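Local coordinates for protein fructose transport system repressor FruR (Pseudomonas putida, PDB 3O74) that probably binds DNA as a LacI-family transcriptional regulator, repressing or activating genes in response to its preferred effector, fructose 1-phosphate, at residues S114-A119 with E144-Y149. Sequence-based numbering, arbitrary orientation.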
loop_
_atom_site.group_PDB
_atom_site.type_symbol
_atom_site.label_atom_id
_atom_site.label_comp_id
_atom_site.label_asym_id
_atom_site.label_seq_id
_atom_site.Cartn_x
_atom_site.Cartn_y
_atom_site.Cartn_z
ATOM N N SER B 114 -4.242 -20.872 18.369
ATOM C CA SER B 114 -4.806 -21.549 17.205
ATOM C C SER B 114 -3.797 -22.499 16.557
ATOM O O SER B 114 -4.181 -23.476 15.915
ATOM C CB SER B 114 -5.351 -20.543 16.183
ATOM O OG SER B 114 -4.316 -19.964 15.405
ATOM N N LEU B 115 -2.509 -22.211 16.729
ATOM C CA LEU B 115 -1.456 -23.083 16.217
ATOM C C LEU B 115 -1.164 -24.211 17.204
ATOM O O LEU B 115 -0.858 -25.337 16.808
ATOM C CB LEU B 115 -0.174 -22.290 15.953
ATOM C CG LEU B 115 -0.296 -21.013 15.116
ATOM C CD1 LEU B 115 1.083 -20.471 14.764
ATOM C CD2 LEU B 115 -1.117 -21.257 13.861
ATOM N N LEU B 116 -1.264 -23.894 18.492
ATOM C CA LEU B 116 -0.982 -24.845 19.561
ATOM C C LEU B 116 -1.894 -26.070 19.520
ATOM O O LEU B 116 -1.616 -27.080 20.166
ATOM C CB LEU B 116 -1.089 -24.154 20.924
ATOM C CG LEU B 116 0.217 -23.841 21.658
ATOM C CD1 LEU B 116 1.420 -24.011 20.744
ATOM C CD2 LEU B 116 0.183 -22.441 22.252
ATOM N N SER B 117 -2.980 -25.979 18.758
ATOM C CA SER B 117 -3.945 -27.069 18.681
ATOM C C SER B 117 -3.328 -28.332 18.084
ATOM O O SER B 117 -3.662 -29.444 18.487
ATOM C CB SER B 117 -5.170 -26.650 17.863
ATOM O OG SER B 117 -5.044 -27.056 16.509
ATOM N N SER B 118 -2.427 -28.151 17.124
ATOM C CA SER B 118 -1.811 -29.273 16.420
ATOM C C SER B 118 -0.724 -29.961 17.243
ATOM O O SER B 118 -0.051 -30.870 16.756
ATOM C CB SER B 118 -1.230 -28.807 15.083
ATOM O OG SER B 118 -0.194 -27.862 15.282
ATOM N N ALA B 119 -0.554 -29.523 18.486
ATOM C CA ALA B 119 0.485 -30.066 19.358
ATOM C C ALA B 119 1.864 -29.968 18.711
ATOM O O ALA B 119 2.527 -30.981 18.499
ATOM C CB ALA B 119 0.169 -31.513 19.731
ATOM N N GLU B 144 1.646 -15.539 26.781
ATOM C CA GLU B 144 0.475 -15.887 27.578
ATOM C C GLU B 144 -0.170 -17.194 27.119
ATOM O O GLU B 144 -0.625 -17.991 27.937
ATOM C CB GLU B 144 -0.545 -14.747 27.537
ATOM C CG GLU B 144 -1.971 -15.171 27.831
ATOM C CD GLU B 144 -2.378 -14.956 29.276
ATOM O OE1 GLU B 144 -1.815 -14.054 29.930
ATOM O OE2 GLU B 144 -3.276 -15.684 29.752
ATOM N N ALA B 145 -0.204 -17.412 25.808
ATOM C CA ALA B 145 -0.793 -18.626 25.252
ATOM C C ALA B 145 0.124 -19.830 25.434
ATOM O O ALA B 145 -0.286 -20.973 25.228
ATOM C CB ALA B 145 -1.127 -18.432 23.782
ATOM N N LEU B 146 1.370 -19.565 25.813
ATOM C CA LEU B 146 2.360 -20.624 25.966
ATOM C C LEU B 146 2.391 -21.225 27.370
ATOM O O LEU B 146 3.119 -22.185 27.623
ATOM C CB LEU B 146 3.751 -20.127 25.567
ATOM C CG LEU B 146 3.922 -19.815 24.081
ATOM C CD1 LEU B 146 5.391 -19.629 23.744
ATOM C CD2 LEU B 146 3.324 -20.928 23.243
ATOM N N GLN B 147 1.609 -20.658 28.283
ATOM C CA GLN B 147 1.515 -21.210 29.630
ATOM C C GLN B 147 1.144 -22.688 29.565
ATOM O O GLN B 147 0.157 -23.062 28.928
ATOM C CB GLN B 147 0.492 -20.439 30.465
ATOM C CG GLN B 147 1.071 -19.253 31.225
ATOM C CD GLN B 147 1.841 -19.674 32.464
ATOM O OE1 GLN B 147 1.388 -20.524 33.232
ATOM N NE2 GLN B 147 3.008 -19.073 32.667
ATOM N N GLY B 148 1.945 -23.523 30.219
ATOM C CA GLY B 148 1.721 -24.958 30.208
ATOM C C GLY B 148 2.273 -25.676 28.988
ATOM O O GLY B 148 2.042 -26.876 28.817
ATOM N N TYR B 149 2.991 -24.948 28.135
ATOM C CA TYR B 149 3.622 -25.543 26.956
ATOM C C TYR B 149 5.000 -26.108 27.299
ATOM O O TYR B 149 5.802 -25.454 27.968
ATOM C CB TYR B 149 3.733 -24.514 25.822
ATOM C CG TYR B 149 4.287 -25.068 24.524
ATOM C CD1 TYR B 149 3.515 -25.885 23.708
ATOM C CD2 TYR B 149 5.576 -24.758 24.105
ATOM C CE1 TYR B 149 4.015 -26.388 22.515
ATOM C CE2 TYR B 149 6.084 -25.253 22.914
ATOM C CZ TYR B 149 5.299 -26.068 22.124
ATOM O OH TYR B 149 5.803 -26.563 20.941
#
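L116, near the end of helix 104-116, carries this contact: its two methyls reach A145, L146 and Y149 of the loop that follows helix 133-144. The side-chain contacts are apolar. CD2 of L116 lies 3.6 Å from CD2 of L146, the two leucine side chains crossing at about a right angle, and the same L116 methyl also rests 3.4 Å from the backbone O of A145, with the A145 methyl a little farther off. The other branch, CD1 of L116, meets the Y149 ring and comes 3.9 Å from its CE1 at an oblique slant. The Y149 side chain runs out from the loop with CG trans to N (chi1 -176°), which brings the CD1-CE1 side of the ring to L116; its OH is hydrogen-bonded to the backbone O of P120, just past A119. That bond ties the far end of the tyrosine to the chain leaving the helix. L116, L146 and Y149 all also touch I123 of strand 122-128, which joins the three into one small apolar cluster.

Hydrogen bonds shape each segment from within. L115 O accepts both S118 N and, at 3.0 Å, S118 OG, with a C=O...OG angle of 168°. A type I turn closed by A119 N to L116 O follows, and A119 leaves helical geometry with positive phi. In segment 144-149, Y149 N to L146 O (2.8 Å) closes a type II turn with G148 at its positive-phi corner.

The contact joins the last turn of helix 104-116 to the loop leading from helix 133-144 to strand 152-158, packing over strand 122-128 through I123, with L146 also touching V153 and R155, in the alternating helix-strand architecture of a LacI-type, periplasmic-binding-protein-like effector domain.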